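Local coordinates for TRAP dicarboxylate transporter, DctP subunit (Ochrobactrum anthropi, PDB 4P47), which probably serves as the periplasmic solute-binding subunit of a TRAP transporter, capturing a solute, perhaps a dicarboxylate, for delivery to the membrane permease, at residues I142-W147 / A258-A263. Numbering follows the deposited sequence.
Sequences IGLAYW and AVIEQA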
ATOM      1  N   ILE A 142       6.387 -17.149  -0.266  1.00  8.83           N
ATOM      2  CA  ILE A 142       5.308 -17.453  -1.186  1.00  9.65           C
ATOM      3  C   ILE A 142       4.260 -16.347  -1.072  1.00  8.18           C
ATOM      4  O   ILE A 142       3.725 -16.093   0.024  1.00  8.29           O
ATOM      5  CB  ILE A 142       4.626 -18.789  -0.803  1.00  8.76           C
ATOM      6  CG1 ILE A 142       5.655 -19.926  -0.742  1.00 12.39           C
ATOM      7  CG2 ILE A 142       3.488 -19.129  -1.756  1.00 10.28           C
ATOM      8  CD1 ILE A 142       6.339 -20.251  -2.058  1.00 11.68           C
ATOM      9  N   GLY A 143       3.932 -15.713  -2.191  1.00  7.24           N
ATOM     10  CA  GLY A 143       2.880 -14.706  -2.223  1.00  6.83           C
ATOM     11  C   GLY A 143       1.509 -15.335  -2.403  1.00  6.95           C
ATOM     12  O   GLY A 143       1.302 -16.211  -3.248  1.00 10.15           O
ATOM     13  N   LEU A 144       0.544 -14.930  -1.602  1.00  6.30           N
ATOM     14  CA  LEU A 144      -0.802 -15.493  -1.661  1.00  6.76           C
ATOM     15  C   LEU A 144      -1.840 -14.564  -2.301  1.00  8.16           C
ATOM     16  O   LEU A 144      -2.685 -15.012  -3.073  1.00 10.70           O
ATOM     17  CB  LEU A 144      -1.251 -15.881  -0.251  1.00  7.94           C
ATOM     18  CG  LEU A 144      -0.443 -16.980   0.427  1.00  8.05           C
ATOM     19  CD1 LEU A 144      -0.883 -17.138   1.866  1.00  9.78           C
ATOM     20  CD2 LEU A 144      -0.605 -18.312  -0.336  1.00 10.63           C
ATOM     21  N   ALA A 145      -1.792 -13.272  -1.993  1.00  7.92           N
ATOM     22  CA  ALA A 145      -2.785 -12.314  -2.464  1.00  7.32           C
ATOM     23  C   ALA A 145      -2.279 -10.921  -2.160  1.00  6.55           C
ATOM     24  O   ALA A 145      -1.391 -10.739  -1.319  1.00  6.61           O
ATOM     25  CB  ALA A 145      -4.137 -12.536  -1.784  1.00  8.45           C
ATOM     26  N   TYR A 146      -2.839  -9.944  -2.856  1.00  5.69           N
ATOM     27  CA  TYR A 146      -2.663  -8.551  -2.512  1.00  6.70           C
ATOM     28  C   TYR A 146      -3.916  -8.034  -1.823  1.00  7.65           C
ATOM     29  O   TYR A 146      -5.032  -8.268  -2.288  1.00  7.90           O
ATOM     30  CB  TYR A 146      -2.369  -7.707  -3.758  1.00  7.86           C
ATOM     31  CG  TYR A 146      -1.085  -8.059  -4.443  1.00  5.57           C
ATOM     32  CD1 TYR A 146       0.120  -7.573  -3.974  1.00  6.16           C
ATOM     33  CD2 TYR A 146      -1.063  -8.864  -5.568  1.00  6.99           C
ATOM     34  CE1 TYR A 146       1.317  -7.891  -4.585  1.00  6.56           C
ATOM     35  CE2 TYR A 146       0.127  -9.166  -6.193  1.00  6.02           C
ATOM     36  CZ  TYR A 146       1.307  -8.673  -5.705  1.00  6.49           C
ATOM     37  OH  TYR A 146       2.518  -8.964  -6.316  1.00  8.35           O
ATOM     38  N   TRP A 147      -3.719  -7.361  -0.693  1.00  6.34           N
ATOM     39  CA  TRP A 147      -4.790  -6.674   0.015  1.00  6.42           C
ATOM     40  C   TRP A 147      -4.496  -5.163  -0.082  1.00  6.28           C
ATOM     41  O   TRP A 147      -3.541  -4.760  -0.762  1.00  6.73           O
ATOM     42  CB  TRP A 147      -4.836  -7.112   1.474  1.00  5.62           C
ATOM     43  CG  TRP A 147      -5.252  -8.538   1.743  1.00  6.21           C
ATOM     44  CD1 TRP A 147      -5.543  -9.515   0.841  1.00  6.76           C
ATOM     45  CD2 TRP A 147      -5.404  -9.118   3.031  1.00  5.22           C
ATOM     46  NE1 TRP A 147      -5.893 -10.674   1.502  1.00  6.43           N
ATOM     47  CE2 TRP A 147      -5.799 -10.448   2.854  1.00  5.73           C
ATOM     48  CE3 TRP A 147      -5.216  -8.633   4.337  1.00  6.88           C
ATOM     49  CZ2 TRP A 147      -6.013 -11.302   3.935  1.00  6.38           C
ATOM     50  CZ3 TRP A 147      -5.444  -9.465   5.397  1.00  6.85           C
ATOM     51  CH2 TRP A 147      -5.817 -10.788   5.197  1.00  7.02           C
ATOM     52  N   ALA A 258      -4.705 -25.405  -0.652  1.00 10.49           N
ATOM     53  CA  ALA A 258      -5.918 -24.890  -1.268  1.00  9.36           C
ATOM     54  C   ALA A 258      -6.793 -24.116  -0.260  1.00  8.11           C
ATOM     55  O   ALA A 258      -7.381 -23.096  -0.601  1.00  9.52           O
ATOM     56  CB  ALA A 258      -6.715 -26.003  -1.912  1.00 11.61           C
ATOM     57  N   VAL A 259      -6.909 -24.620   0.968  1.00  8.03           N
ATOM     58  CA  VAL A 259      -7.645 -23.913   2.025  1.00  8.04           C
ATOM     59  C   VAL A 259      -7.075 -22.520   2.221  1.00  7.27           C
ATOM     60  O   VAL A 259      -7.807 -21.524   2.280  1.00  8.14           O
ATOM     61  CB  VAL A 259      -7.568 -24.680   3.367  1.00  9.65           C
ATOM     62  CG1 VAL A 259      -7.977 -23.772   4.516  1.00  9.72           C
ATOM     63  CG2 VAL A 259      -8.432 -25.946   3.318  1.00 12.46           C
ATOM     64  N   ILE A 260      -5.759 -22.454   2.316  1.00  7.23           N
ATOM     65  CA  ILE A 260      -5.076 -21.199   2.596  1.00  6.88           C
ATOM     66  C   ILE A 260      -5.244 -20.223   1.449  1.00  6.95           C
ATOM     67  O   ILE A 260      -5.523 -19.051   1.673  1.00  6.53           O
ATOM     68  CB  ILE A 260      -3.585 -21.448   2.934  1.00  6.52           C
ATOM     69  CG1 ILE A 260      -3.485 -22.192   4.272  1.00  8.79           C
ATOM     70  CG2 ILE A 260      -2.808 -20.141   2.972  1.00  8.15           C
ATOM     71  CD1 ILE A 260      -2.155 -22.815   4.478  1.00  9.40           C
ATOM     72  N   GLU A 261      -5.098 -20.712   0.215  1.00  6.63           N
ATOM     73  CA  GLU A 261      -5.264 -19.881  -0.984  1.00  7.71           C
ATOM     74  C   GLU A 261      -6.694 -19.383  -1.105  1.00  7.00           C
ATOM     75  O   GLU A 261      -6.935 -18.208  -1.323  1.00  7.23           O
ATOM     76  CB  GLU A 261      -4.883 -20.673  -2.243  1.00  7.56           C
ATOM     77  CG  GLU A 261      -3.396 -20.955  -2.307  1.00  9.38           C
ATOM     78  CD  GLU A 261      -3.019 -22.001  -3.326  1.00  9.63           C
ATOM     79  OE1 GLU A 261      -3.823 -22.920  -3.567  1.00 11.13           O
ATOM     80  OE2 GLU A 261      -1.901 -21.920  -3.860  1.00 12.67           O
ATOM     81  N   GLN A 262      -7.666 -20.277  -0.936  1.00  7.83           N
ATOM     82  CA  GLN A 262      -9.065 -19.868  -1.029  1.00  8.31           C
ATOM     83  C   GLN A 262      -9.366 -18.773  -0.012  1.00  7.56           C
ATOM     84  O   GLN A 262     -10.028 -17.773  -0.312  1.00  8.61           O
ATOM     85  CB  GLN A 262     -10.005 -21.060  -0.786  1.00  9.69           C
ATOM     86  CG  GLN A 262      -9.971 -22.090  -1.894  1.00 10.56           C
ATOM     87  CD  GLN A 262     -10.601 -23.397  -1.483  1.00 11.14           C
ATOM     88  OE1 GLN A 262     -11.304 -23.475  -0.479  1.00 11.70           O
ATOM     89  NE2 GLN A 262     -10.359 -24.431  -2.271  1.00 14.37           N
ATOM     90  N   ALA A 263      -8.897 -18.980   1.216  1.00  7.43           N
ATOM     91  CA  ALA A 263      -9.148 -18.023   2.280  1.00  8.34           C
ATOM     92  C   ALA A 263      -8.455 -16.688   2.004  1.00  6.37           C
ATOM     93  O   ALA A 263      -9.017 -15.627   2.285  1.00  7.33           O
ATOM     94  CB  ALA A 263      -8.707 -18.610   3.616  1.00  8.45           C
TER
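Helix-on-sheet packing joins strand 141-156 to the start of the long helix 254-288, with Leu144 and Ile260 meeting through their methyl groups. Leu144 CD1 lies 3.7 Å from Ile260 CG2, the side chains approaching at a slant. Leucine suits this place because its fork reaches two residues of this helical turn: CD1 goes to the isoleucine, while CD2 comes within 4.3 Å of Glu261 CG. With CG anti to the carbonyl carbon (chi1 -64°), the fork extends from the strand to the helix; the backbones of the two segments come nearest at Leu144 CA and Glu261 CA, 6.3 Å apart. Beta-branching gives Ile260 a methyl next to the backbone, and chi1 of -68° sets that CG2 anti to the backbone N, where it receives the leucine methyl. Glu261 sits at the solvent-exposed border and lends the aliphatic part of its chain to Leu144. Such a long helix, crossing between lobes, is a hallmark of TRAP solute-binding proteins, and its first turns here pack against two neighbours: the mixed sheet, where Leu144 and Ala145 both bond through their backbones to Val242 of strand 229-245, as in a classic beta bulge, and, on a different face of the helix, helix 43-58, where Phe51, Leu54 and Val55 meet the small methyl of Ala263. Further along, Trp147 NE1 makes a weak hydrogen bond to Ala264 O.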